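Local structure of carboxylic ester hydrolase (Aspergillus niger, 7K4O) at residues Val74-Ile78 and Gly125-Asn129; Gln87-Thr93 and Tyr113-Met119; Gly409-His413 and Val484-Val489. The protein hydrolyses ester bonds as a fungal tannase, a serine esterase that probably releases gallic acid from tannins. One frame throughout, in Å; residues are numbered along the deposited sequence. Where two conformers were deposited one is given.

Contact 1 of 3, residues Val74-Ile78 and Gly125-Asn129; sequences VLLEI and GGFSN
Phe127 points the far end of its ring at the backbone of strand 74-78, between the side chains of Leu75 and Glu77. Its CZ lies 3.7 Å from Leu76 C, which sits at the ring edge and in the ring plane. Leu75 and Glu77 stand beside this ring end. Leu75 CB is 3.7 Å from Phe127 CZ, and Glu77 CB is 3.6 Å from the same atom. Phe127 CE1 also comes 3.5 Å from Leu75 O, obliquely to the ring. Leu75 CD1 also reaches Gly126 CA, at 4.2 Å.

Glu77 runs out extended, with CG anti to the backbone N (chi1 179°). This carries its carboxylate beside the ring, and OE2 lies 3.7 Å from Phe127 CE2. The carboxylate and ring planes are nearly perpendicular, 83° apart. The other oxygen, OE1, is hydrogen-bonded to Trp79 NE1.

The strand belongs to the antiparallel part of the large mixed sheet of this alpha/beta-hydrolase-clan enzyme, between strands 50-66 and 115-120. The loop that follows strand 115-120 folds back over it. A type I turn from Gly126 to Asn129 shapes the loop and puts Phe127 at its second position. Asn129 N bonds back to Gly126 O, and Asn129 ND2 reaches Gly125 O from above that carbonyl plane. Asp121 ties the two segments together, taking Gly126 N on OD2 and Leu75 N on OD1. A glycan sugar touches both Leu75 and Phe127, and another touches Glu77.

Contact 2 of 3, residues Gln87-Thr93 and Tyr113-Met119; sequences QNRWLST and YGAASGM
Leu91 N donates to Ala116 O at 2.8 Å, and Leu91 O receives Gly118 N at 2.9 Å. These bonds set strands 89-93 and 115-119 side by side in parallel, Trp90 pairing with Ala116 and Leu91 with Ser117. At the far end, Gly118 O is gripped twice by Thr93. The backbone N donates to it through a bent bond, while OG1, 2.8 Å from Gly118 O, comes from above the carbonyl plane. Thr93 OG1 stands between its own backbone N and carbonyl carbon (chi1 69°), which turns the hydroxyl to the neighbouring strand.

On one face, the Trp90 indole leans over the next strand. Trp90 CE3 packs on Ala116 CB, and CH2 lies 3.8 Å from Gly118 CA. The lack of a side chain at Gly118 gives the ring its place. On the other face, Arg89 CB meets Ala115 CB at 3.6 Å, with Leu91 CB alongside.

The pair forms a beta-alpha-beta crossover with the short helix 108-111, inside the large mixed sheet. Gly114, with positive phi, is the C' residue of the Schellman motif that ends this helix. Here Gln87 N donates to Gly114 O. Arg89 extends past it and places NH1 2.8 Å from Tyr113 O, which lies in the guanidinium plane; the N-H points at it at 155°.

Further out, Glu490 forms a salt bridge with Arg89 NE and so helps position the guanidinium. Trp90 NE1 donates to Ser92 OG at 2.9 Å, which helps to hold the indole's rotation. Ser92 OG is in turn hydrogen-bonded to Ser159 OG on helix 144-169. Ser117 OG turns back to Ala115 O within its own strand.

Contact 3 of 3, residues Gly409-His413 and Val484-Val489; sequences GKVIH and VMIDWV
Lys410 lays its aliphatic chain across one face of the Trp488 indole. Its CB sits 3.9 Å from the centroid of the six-membered ring, 14° off the normal, in a CH-pi contact. Bends at chi2 and chi4 keep the chain close to the ring, and CE reaches 3.5 Å from Trp488 NE1. The ammonium adds at most a weak, long cation-pi attraction. Lys410 has a second conformer, so these outer-chain contacts are less certain. Val489 CG2 also packs on Lys410 CG, at 4.1 Å.

The indole is the main bump from the helix. Its outer rim abuts the strand. Val411 O lies in the ring plane at that edge, 3.6 Å from Trp488 CZ3, and Ile412 CG1 is also near the edge.

This is a helix laid on the parallel part of the mixed sheet, the usual layering of an alpha/beta hydrolase. The axis of segment 484-489 runs roughly antiparallel to that of strand 410-413, at 153°. The two axes come within 9.7 Å of each other.

Beside the indole, Met485 makes a second, bent bump. Its CE curls in to lie 3.6 Å from Ile412 N and 3.7 Å from Ile412 CG1, while SD nears Lys410 CB. Ile412 extends past Met485 in the opposite direction. Its CD1 meets Val484 CG1 at 3.8 Å, the two side chains crossing at about a right angle. Leu498 of strand 498-502 touches both Ile412 and Val484.

Overall arrangement
From the N terminus, strand 74-78 opens contact 1, which closes when residues 125-129 fold back over it. Contact 2 is nested in that loop: strand 89-93 follows, and residues 113-119 return beside it through a short crossover. Strands 74-81 and 115-120 are sheet neighbours, so the two contacts touch, with Glu77 O probably hydrogen-bonded to Met119 N. Contact 3 comes later, in series, and sets helix 481-491 against strand 410-416. Its Ile486 packs on Arg89 and Tyr113 of contact 2. Contacts 1 and 3 do not touch, their nearest atoms about 16 Å apart, yet both reach the same mixed sheet.

Contact 1 of 3, residues Val74-Ile78 and Gly125-Asn129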
ATOM      1  N   VAL A  74      -2.670  24.769   2.221  1.00 20.65           N
ATOM      2  CA  VAL A  74      -3.019  23.360   2.425  1.00 21.14           C
ATOM      3  C   VAL A  74      -4.530  23.313   2.725  1.00 20.33           C
ATOM      4  O   VAL A  74      -5.019  24.146   3.493  1.00 22.18           O
ATOM      5  CB  VAL A  74      -2.208  22.760   3.577  1.00 20.99           C
ATOM      6  CG1 VAL A  74      -2.519  21.287   3.717  1.00 21.51           C
ATOM      7  CG2 VAL A  74      -0.694  22.983   3.409  1.00 21.53           C
ATOM      8  N   LEU A  75      -5.232  22.395   2.117  1.00 20.83           N
ATOM      9  CA  LEU A  75      -6.659  22.150   2.405  1.00 22.29           C
ATOM     10  C   LEU A  75      -6.765  20.826   3.187  1.00 21.28           C
ATOM     11  O   LEU A  75      -6.213  19.803   2.802  1.00 20.27           O
ATOM     12  CB  LEU A  75      -7.465  22.042   1.116  1.00 22.62           C
ATOM     13  CG  LEU A  75      -7.349  23.256   0.217  1.00 27.52           C
ATOM     14  CD1 LEU A  75      -8.101  23.048  -1.064  1.00 30.09           C
ATOM     15  CD2 LEU A  75      -7.815  24.507   0.922  1.00 29.24           C
ATOM     16  N   LEU A  76      -7.625  20.839   4.197  1.00 21.40           N
ATOM     17  CA  LEU A  76      -8.046  19.615   4.878  1.00 20.74           C
ATOM     18  C   LEU A  76      -9.542  19.410   4.651  1.00 19.75           C
ATOM     19  O   LEU A  76     -10.303  20.392   4.555  1.00 20.43           O
ATOM     20  CB  LEU A  76      -7.761  19.724   6.378  1.00 20.80           C
ATOM     21  CG  LEU A  76      -6.314  19.953   6.792  1.00 21.44           C
ATOM     22  CD1 LEU A  76      -6.205  19.909   8.299  1.00 21.90           C
ATOM     23  CD2 LEU A  76      -5.375  18.932   6.159  1.00 21.07           C
ATOM     24  N   GLU A  77      -9.923  18.161   4.584  1.00 20.95           N
ATOM     25  CA  GLU A  77     -11.347  17.784   4.544  1.00 20.81           C
ATOM     26  C   GLU A  77     -11.549  16.762   5.656  1.00 22.32           C
ATOM     27  O   GLU A  77     -10.852  15.757   5.677  1.00 21.11           O
ATOM     28  CB  GLU A  77     -11.783  17.224   3.187  1.00 20.18           C
ATOM     29  CG  GLU A  77     -13.264  16.806   3.154  1.00 20.96           C
ATOM     30  CD  GLU A  77     -13.824  16.642   1.739  1.00 25.82           C
ATOM     31  OE1 GLU A  77     -14.595  15.711   1.492  1.00 23.99           O
ATOM     32  OE2 GLU A  77     -13.349  17.410   0.842  1.00 26.86           O
ATOM     33  N   ILE A  78     -12.533  17.024   6.520  1.00 20.06           N
ATOM     34  CA  ILE A  78     -12.783  16.171   7.698  1.00 19.59           C
ATOM     35  C   ILE A  78     -14.291  15.913   7.728  1.00 18.89           C
ATOM     36  O   ILE A  78     -15.052  16.871   7.626  1.00 21.30           O
ATOM     37  CB  ILE A  78     -12.283  16.881   8.981  1.00 19.85           C
ATOM     38  CG1 ILE A  78     -10.740  17.037   8.947  1.00 21.42           C
ATOM     39  CG2 ILE A  78     -12.695  16.107  10.232  1.00 22.11           C
ATOM     40  CD1 ILE A  78     -10.188  17.890  10.068  1.00 21.87           C
ATOM     41  N   GLY A 125      -2.536  22.241  -4.198  1.00 25.08           N
ATOM     42  CA  GLY A 125      -3.427  23.138  -4.959  1.00 26.39           C
ATOM     43  C   GLY A 125      -4.807  22.564  -5.202  1.00 29.14           C
ATOM     44  O   GLY A 125      -5.425  22.874  -6.273  1.00 33.61           O
ATOM     45  N   GLY A 126      -5.293  21.712  -4.330  1.00 23.87           N
ATOM     46  CA  GLY A 126      -6.614  21.090  -4.441  1.00 24.38           C
ATOM     47  C   GLY A 126      -6.541  19.614  -4.241  1.00 25.35           C
ATOM     48  O   GLY A 126      -5.516  19.012  -4.571  1.00 25.10           O
ATOM     49  N   PHE A 127      -7.603  18.984  -3.741  1.00 24.08           N
ATOM     50  CA  PHE A 127      -7.605  17.542  -3.479  1.00 23.45           C
ATOM     51  C   PHE A 127      -7.293  16.727  -4.720  1.00 23.77           C
ATOM     52  O   PHE A 127      -6.732  15.625  -4.641  1.00 22.85           O
ATOM     53  CB  PHE A 127      -8.906  17.078  -2.804  1.00 24.96           C
ATOM     54  CG  PHE A 127      -9.123  17.704  -1.468  1.00 23.47           C
ATOM     55  CD1 PHE A 127      -8.361  17.335  -0.345  1.00 22.45           C
ATOM     56  CD2 PHE A 127     -10.102  18.658  -1.308  1.00 25.51           C
ATOM     57  CE1 PHE A 127      -8.531  18.007   0.860  1.00 22.57           C
ATOM     58  CE2 PHE A 127     -10.273  19.309  -0.104  1.00 26.42           C
ATOM     59  CZ  PHE A 127      -9.507  18.956   0.996  1.00 25.06           C
ATOM     60  N   SER A 128      -7.731  17.183  -5.900  1.00 25.56           N
ATOM     61  CA  SER A 128      -7.552  16.366  -7.125  1.00 27.57           C
ATOM     62  C   SER A 128      -6.191  16.650  -7.781  1.00 26.86           C
ATOM     63  O   SER A 128      -5.897  16.002  -8.737  1.00 28.85           O
ATOM     64  CB  SER A 128      -8.679  16.653  -8.110  1.00 32.58           C
ATOM     65  OG  SER A 128      -8.568  17.990  -8.523  1.00 34.59           O
ATOM     66  N   ASN A 129      -5.393  17.561  -7.261  1.00 25.03           N
ATOM     67  CA  ASN A 129      -4.021  17.804  -7.780  1.00 27.53           C
ATOM     68  C   ASN A 129      -3.026  17.006  -6.940  1.00 27.84           C
ATOM     69  O   ASN A 129      -3.109  17.035  -5.703  1.00 25.25           O
ATOM     70  CB  ASN A 129      -3.695  19.285  -7.751  1.00 29.46           C
ATOM     71  CG  ASN A 129      -4.569  20.025  -8.752  1.00 41.49           C
ATOM     72  OD1 ASN A 129      -4.869  19.492  -9.820  1.00 42.08           O
ATOM     73  ND2 ASN A 129      -5.102  21.164  -8.358  1.00 47.94           N
TER

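Contact 2 of 3, residues Gln87-Thr93 and Tyr113-Met119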
ATOM      1  N   GLN A  87     -17.783   8.281  18.638  1.00 20.48           N
ATOM      2  CA  GLN A  87     -17.308   7.261  19.616  1.00 21.37           C
ATOM      3  C   GLN A  87     -15.856   7.523  20.022  1.00 17.89           C
ATOM      4  O   GLN A  87     -15.127   6.524  20.264  1.00 20.26           O
ATOM      5  CB  GLN A  87     -17.513   5.867  19.031  1.00 23.59           C
ATOM      6  CG  GLN A  87     -19.006   5.611  18.887  1.00 28.69           C
ATOM      7  CD  GLN A  87     -19.469   4.190  18.748  1.00 43.28           C
ATOM      8  OE1 GLN A  87     -18.883   3.359  18.098  1.00 43.01           O
ATOM      9  NE2 GLN A  87     -20.628   3.938  19.327  1.00 60.82           N
ATOM     10  N   ASN A  88     -15.441   8.764  20.113  1.00 18.76           N
ATOM     11  CA  ASN A  88     -14.125   9.123  20.674  1.00 19.89           C
ATOM     12  C   ASN A  88     -13.043   8.479  19.783  1.00 19.60           C
ATOM     13  O   ASN A  88     -12.035   7.961  20.304  1.00 19.79           O
ATOM     14  CB  ASN A  88     -13.939   8.740  22.158  1.00 19.96           C
ATOM     15  CG  ASN A  88     -14.786   9.582  23.085  1.00 23.53           C
ATOM     16  OD1 ASN A  88     -15.603  10.386  22.624  1.00 25.40           O
ATOM     17  ND2 ASN A  88     -14.465   9.534  24.373  1.00 23.59           N
ATOM     18  N   ARG A  89     -13.197   8.631  18.459  1.00 18.69           N
ATOM     19  CA  ARG A  89     -12.234   8.086  17.497  1.00 18.42           C
ATOM     20  C   ARG A  89     -11.878   9.163  16.482  1.00 19.11           C
ATOM     21  O   ARG A  89     -12.741   9.953  16.077  1.00 19.46           O
ATOM     22  CB  ARG A  89     -12.775   6.824  16.823  1.00 21.14           C
ATOM     23  CG  ARG A  89     -13.009   5.673  17.802  1.00 22.03           C
ATOM     24  CD  ARG A  89     -13.666   4.451  17.126  1.00 21.60           C
ATOM     25  NE  ARG A  89     -13.931   3.434  18.141  1.00 22.28           N
ATOM     26  CZ  ARG A  89     -15.085   2.810  18.321  1.00 24.39           C
ATOM     27  NH1 ARG A  89     -16.093   3.017  17.495  1.00 23.68           N
ATOM     28  NH2 ARG A  89     -15.227   2.007  19.380  1.00 23.85           N
ATOM     29  N   TRP A  90     -10.637   9.063  16.013  1.00 19.50           N
ATOM     30  CA  TRP A  90     -10.095   9.838  14.873  1.00 19.60           C
ATOM     31  C   TRP A  90      -9.583   8.810  13.854  1.00 18.85           C
ATOM     32  O   TRP A  90      -8.888   7.871  14.269  1.00 18.85           O
ATOM     33  CB  TRP A  90      -8.968  10.778  15.339  1.00 19.20           C
ATOM     34  CG  TRP A  90      -8.185  11.327  14.190  1.00 16.32           C
ATOM     35  CD1 TRP A  90      -7.007  10.843  13.696  1.00 19.79           C
ATOM     36  CD2 TRP A  90      -8.558  12.411  13.322  1.00 17.62           C
ATOM     37  NE1 TRP A  90      -6.607  11.585  12.587  1.00 19.37           N
ATOM     38  CE2 TRP A  90      -7.557  12.525  12.325  1.00 19.67           C
ATOM     39  CE3 TRP A  90      -9.648  13.281  13.264  1.00 18.92           C
ATOM     40  CZ2 TRP A  90      -7.601  13.482  11.318  1.00 20.75           C
ATOM     41  CZ3 TRP A  90      -9.723  14.212  12.240  1.00 21.25           C
ATOM     42  CH2 TRP A  90      -8.721  14.299  11.257  1.00 22.10           C
ATOM     43  N   LEU A  91      -9.832   9.031  12.581  1.00 18.75           N
ATOM     44  CA  LEU A  91      -9.223   8.242  11.509  1.00 18.85           C
ATOM     45  C   LEU A  91      -8.538   9.188  10.506  1.00 19.29           C
ATOM     46  O   LEU A  91      -9.239   9.977   9.819  1.00 20.68           O
ATOM     47  CB  LEU A  91     -10.260   7.394  10.772  1.00 18.76           C
ATOM     48  CG  LEU A  91      -9.657   6.553   9.658  1.00 18.33           C
ATOM     49  CD1 LEU A  91      -8.755   5.502  10.210  1.00 20.40           C
ATOM     50  CD2 LEU A  91     -10.745   5.913   8.767  1.00 20.73           C
ATOM     51  N   SER A  92      -7.223   9.045  10.389  1.00 19.98           N
ATOM     52  CA  SER A  92      -6.465   9.610   9.246  1.00 20.11           C
ATOM     53  C   SER A  92      -6.588   8.654   8.056  1.00 18.21           C
ATOM     54  O   SER A  92      -6.504   7.467   8.222  1.00 18.87           O
ATOM     55  CB  SER A  92      -4.982   9.822   9.621  1.00 19.38           C
ATOM     56  OG  SER A  92      -4.801  10.942  10.452  1.00 20.85           O
ATOM     57  N   THR A  93      -6.663   9.204   6.841  1.00 18.97           N
ATOM     58  CA  THR A  93      -6.730   8.463   5.577  1.00 19.51           C
ATOM     59  C   THR A  93      -5.721   9.105   4.623  1.00 19.20           C
ATOM     60  O   THR A  93      -5.344  10.263   4.822  1.00 20.76           O
ATOM     61  CB  THR A  93      -8.134   8.466   4.951  1.00 20.89           C
ATOM     62  OG1 THR A  93      -8.424   9.798   4.515  1.00 20.72           O
ATOM     63  CG2 THR A  93      -9.186   7.990   5.940  1.00 21.20           C
ATOM     64  N   TYR A 113     -17.671   3.959  11.856  1.00 21.61           N
ATOM     65  CA  TYR A 113     -17.239   3.493  13.201  1.00 21.93           C
ATOM     66  C   TYR A 113     -17.195   4.660  14.188  1.00 21.55           C
ATOM     67  O   TYR A 113     -16.527   4.560  15.225  1.00 24.58           O
ATOM     68  CB  TYR A 113     -15.919   2.736  13.080  1.00 22.80           C
ATOM     69  CG  TYR A 113     -16.070   1.424  12.392  1.00 22.40           C
ATOM     70  CD1 TYR A 113     -16.672   0.327  13.006  1.00 23.85           C
ATOM     71  CD2 TYR A 113     -15.755   1.288  11.058  1.00 23.37           C
ATOM     72  CE1 TYR A 113     -16.877  -0.860  12.314  1.00 24.81           C
ATOM     73  CE2 TYR A 113     -16.008   0.122  10.352  1.00 24.86           C
ATOM     74  CZ  TYR A 113     -16.567  -0.975  10.979  1.00 24.64           C
ATOM     75  OH  TYR A 113     -16.795  -2.155  10.316  1.00 25.69           O
ATOM     76  N   GLY A 114     -17.913   5.745  13.926  1.00 21.37           N
ATOM     77  CA  GLY A 114     -18.003   6.896  14.829  1.00 22.62           C
ATOM     78  C   GLY A 114     -16.719   7.666  14.979  1.00 20.49           C
ATOM     79  O   GLY A 114     -16.506   8.310  16.032  1.00 20.48           O
ATOM     80  N   ALA A 115     -15.882   7.661  13.926  1.00 20.09           N
ATOM     81  CA  ALA A 115     -14.622   8.429  13.911  1.00 20.22           C
ATOM     82  C   ALA A 115     -14.771   9.671  13.066  1.00 19.62           C
ATOM     83  O   ALA A 115     -15.231   9.585  11.906  1.00 19.50           O
ATOM     84  CB  ALA A 115     -13.490   7.581  13.421  1.00 20.31           C
ATOM     85  N   ALA A 116     -14.337  10.797  13.617  1.00 18.69           N
ATOM     86  CA  ALA A 116     -13.966  11.974  12.818  1.00 18.33           C
ATOM     87  C   ALA A 116     -12.889  11.497  11.855  1.00 20.19           C
ATOM     88  O   ALA A 116     -11.929  10.864  12.302  1.00 20.80           O
ATOM     89  CB  ALA A 116     -13.557  13.127  13.707  1.00 19.89           C
ATOM     90  N   SER A 117     -13.062  11.740  10.565  1.00 18.97           N
ATOM     91  CA  SER A 117     -12.226  11.116   9.515  1.00 19.49           C
ATOM     92  C   SER A 117     -11.649  12.211   8.615  1.00 20.18           C
ATOM     93  O   SER A 117     -12.375  13.110   8.187  1.00 20.70           O
ATOM     94  CB  SER A 117     -13.063  10.157   8.704  1.00 21.98           C
ATOM     95  OG  SER A 117     -13.625   9.127   9.540  1.00 22.86           O
ATOM     96  N   GLY A 118     -10.338  12.208   8.415  1.00 19.70           N
ATOM     97  CA  GLY A 118      -9.673  13.308   7.709  1.00 18.06           C
ATOM     98  C   GLY A 118      -8.793  12.902   6.550  1.00 17.83           C
ATOM     99  O   GLY A 118      -8.238  11.795   6.500  1.00 18.93           O
ATOM    100  N   MET A 119      -8.645  13.859   5.635  1.00 18.46           N
ATOM    101  CA  MET A 119      -7.650  13.767   4.555  1.00 19.15           C
ATOM    102  C   MET A 119      -7.082  15.150   4.270  1.00 19.58           C
ATOM    103  O   MET A 119      -7.663  16.181   4.649  1.00 19.90           O
ATOM    104  CB  MET A 119      -8.291  13.182   3.296  1.00 19.54           C
ATOM    105  CG  MET A 119      -9.289  14.106   2.646  1.00 21.07           C
ATOM    106  SD  MET A 119     -10.064  13.132   1.261  1.00 24.33           S
ATOM    107  CE  MET A 119     -11.044  14.426   0.552  1.00 27.32           C
TER

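Contact 3 of 3, residues Gly409-His413 and Val484-Val489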
ATOM      1  N   GLY A 409       1.407   1.497  20.690  1.00 20.53           N
ATOM      2  CA  GLY A 409       0.783   1.415  19.370  1.00 21.61           C
ATOM      3  C   GLY A 409       0.767   0.017  18.783  1.00 19.19           C
ATOM      4  O   GLY A 409       1.610  -0.865  19.091  1.00 19.96           O
ATOM      5  N   LYS A 410      -0.201  -0.187  17.907  1.00 19.77           N
ATOM      6  CA  LYS A 410      -0.463  -1.465  17.203  0.51 19.86           C
ATOM      7  C   LYS A 410      -0.495  -1.247  15.690  1.00 20.26           C
ATOM      8  O   LYS A 410      -0.997  -0.208  15.225  1.00 19.69           O
ATOM      9  CB  LYS A 410      -1.806  -2.049  17.645  0.51 21.50           C
ATOM     10  CG  LYS A 410      -1.949  -2.289  19.136  0.51 22.86           C
ATOM     11  CD  LYS A 410      -0.953  -3.243  19.695  0.51 23.97           C
ATOM     12  CE  LYS A 410      -1.415  -3.860  21.007  0.51 26.53           C
ATOM     13  NZ  LYS A 410      -1.390  -2.874  22.114  0.51 24.90           N
ATOM     14  N   VAL A 411      -0.021  -2.247  14.938  1.00 20.01           N
ATOM     15  CA  VAL A 411      -0.104  -2.242  13.468  1.00 19.87           C
ATOM     16  C   VAL A 411      -0.725  -3.543  12.980  1.00 20.43           C
ATOM     17  O   VAL A 411      -0.266  -4.626  13.406  1.00 20.88           O
ATOM     18  CB  VAL A 411       1.282  -2.030  12.825  1.00 21.46           C
ATOM     19  CG1 VAL A 411       1.222  -2.133  11.315  1.00 21.51           C
ATOM     20  CG2 VAL A 411       1.900  -0.706  13.267  1.00 21.43           C
ATOM     21  N   ILE A 412      -1.634  -3.425  12.042  1.00 21.27           N
ATOM     22  CA  ILE A 412      -2.120  -4.527  11.161  1.00 20.43           C
ATOM     23  C   ILE A 412      -1.625  -4.183   9.754  1.00 21.18           C
ATOM     24  O   ILE A 412      -1.991  -3.134   9.221  1.00 21.45           O
ATOM     25  CB  ILE A 412      -3.656  -4.687  11.192  1.00 21.88           C
ATOM     26  CG1 ILE A 412      -4.127  -5.159  12.556  1.00 22.68           C
ATOM     27  CG2 ILE A 412      -4.098  -5.596  10.066  1.00 24.54           C
ATOM     28  CD1 ILE A 412      -5.616  -5.122  12.725  1.00 26.83           C
ATOM     29  N   HIS A 413      -0.762  -5.025   9.230  1.00 21.46           N
ATOM     30  CA  HIS A 413      -0.147  -4.869   7.900  1.00 21.12           C
ATOM     31  C   HIS A 413      -0.598  -6.056   7.042  1.00 19.61           C
ATOM     32  O   HIS A 413      -0.444  -7.206   7.481  1.00 21.94           O
ATOM     33  CB  HIS A 413       1.353  -4.814   8.124  1.00 21.89           C
ATOM     34  CG  HIS A 413       2.237  -4.651   6.937  1.00 22.11           C
ATOM     35  ND1 HIS A 413       3.596  -4.568   7.097  1.00 22.53           N
ATOM     36  CD2 HIS A 413       1.995  -4.605   5.610  1.00 22.11           C
ATOM     37  CE1 HIS A 413       4.161  -4.457   5.891  1.00 21.87           C
ATOM     38  NE2 HIS A 413       3.224  -4.477   4.963  1.00 21.66           N
ATOM     39  N   VAL A 484     -11.544  -4.717  13.475  1.00 21.92           N
ATOM     40  CA  VAL A 484     -10.551  -5.598  14.135  1.00 20.88           C
ATOM     41  C   VAL A 484      -9.580  -4.742  14.948  1.00 20.08           C
ATOM     42  O   VAL A 484      -9.198  -5.128  16.086  1.00 22.95           O
ATOM     43  CB  VAL A 484      -9.865  -6.510  13.098  1.00 22.69           C
ATOM     44  CG1 VAL A 484      -8.642  -7.216  13.669  1.00 22.05           C
ATOM     45  CG2 VAL A 484     -10.878  -7.496  12.543  1.00 25.24           C
ATOM     46  N   MET A 485      -9.112  -3.635  14.355  1.00 21.62           N
ATOM     47  CA  MET A 485      -8.145  -2.727  15.037  1.00 21.26           C
ATOM     48  C   MET A 485      -8.809  -2.106  16.268  1.00 21.52           C
ATOM     49  O   MET A 485      -8.170  -2.064  17.320  1.00 21.40           O
ATOM     50  CB  MET A 485      -7.630  -1.664  14.062  1.00 21.45           C
ATOM     51  CG  MET A 485      -6.606  -0.778  14.692  1.00 22.66           C
ATOM     52  SD  MET A 485      -5.160  -1.575  15.384  1.00 23.41           S
ATOM     53  CE  MET A 485      -4.148  -1.697  13.892  1.00 23.66           C
ATOM     54  N   ILE A 486     -10.033  -1.634  16.141  1.00 21.73           N
ATOM     55  CA  ILE A 486     -10.756  -1.097  17.324  1.00 19.94           C
ATOM     56  C   ILE A 486     -10.814  -2.172  18.404  1.00 20.73           C
ATOM     57  O   ILE A 486     -10.586  -1.850  19.596  1.00 23.22           O
ATOM     58  CB  ILE A 486     -12.144  -0.604  16.925  1.00 21.15           C
ATOM     59  CG1 ILE A 486     -12.056   0.700  16.134  1.00 20.98           C
ATOM     60  CG2 ILE A 486     -13.011  -0.440  18.168  1.00 22.64           C
ATOM     61  CD1 ILE A 486     -13.289   1.012  15.383  1.00 22.59           C
ATOM     62  N   ASP A 487     -11.198  -3.375  18.033  1.00 22.90           N
ATOM     63  CA  ASP A 487     -11.305  -4.459  19.038  1.00 24.55           C
ATOM     64  C   ASP A 487      -9.955  -4.714  19.726  1.00 24.92           C
ATOM     65  O   ASP A 487      -9.899  -4.966  20.949  1.00 23.94           O
ATOM     66  CB  ASP A 487     -11.813  -5.699  18.347  1.00 22.91           C
ATOM     67  CG  ASP A 487     -12.900  -6.434  19.113  1.00 33.77           C
ATOM     68  OD1 ASP A 487     -13.406  -5.896  20.118  1.00 36.23           O
ATOM     69  OD2 ASP A 487     -13.193  -7.564  18.679  1.00 37.59           O
ATOM     70  N   TRP A 488      -8.864  -4.664  18.979  1.00 22.36           N
ATOM     71  CA  TRP A 488      -7.514  -4.870  19.515  1.00 21.64           C
ATOM     72  C   TRP A 488      -7.180  -3.721  20.461  1.00 22.81           C
ATOM     73  O   TRP A 488      -6.829  -3.948  21.643  1.00 23.97           O
ATOM     74  CB  TRP A 488      -6.529  -5.003  18.374  1.00 23.72           C
ATOM     75  CG  TRP A 488      -5.182  -5.495  18.774  1.00 23.74           C
ATOM     76  CD1 TRP A 488      -4.792  -6.046  19.963  1.00 26.62           C
ATOM     77  CD2 TRP A 488      -4.035  -5.579  17.899  1.00 22.85           C
ATOM     78  NE1 TRP A 488      -3.492  -6.458  19.890  1.00 26.97           N
ATOM     79  CE2 TRP A 488      -3.009  -6.201  18.634  1.00 25.12           C
ATOM     80  CE3 TRP A 488      -3.804  -5.219  16.575  1.00 25.31           C
ATOM     81  CZ2 TRP A 488      -1.753  -6.470  18.078  1.00 26.45           C
ATOM     82  CZ3 TRP A 488      -2.558  -5.472  16.027  1.00 25.94           C
ATOM     83  CH2 TRP A 488      -1.552  -6.076  16.779  1.00 24.93           C
ATOM     84  N   VAL A 489      -7.220  -2.502  19.967  1.00 20.87           N
ATOM     85  CA  VAL A 489      -6.756  -1.319  20.721  1.00 23.64           C
ATOM     86  C   VAL A 489      -7.681  -1.020  21.913  1.00 24.58           C
ATOM     87  O   VAL A 489      -7.166  -0.766  23.018  1.00 23.29           O
ATOM     88  CB  VAL A 489      -6.656  -0.109  19.763  1.00 23.28           C
ATOM     89  CG1 VAL A 489      -6.465   1.155  20.570  1.00 23.96           C
ATOM     90  CG2 VAL A 489      -5.529  -0.295  18.762  1.00 24.71           C
TER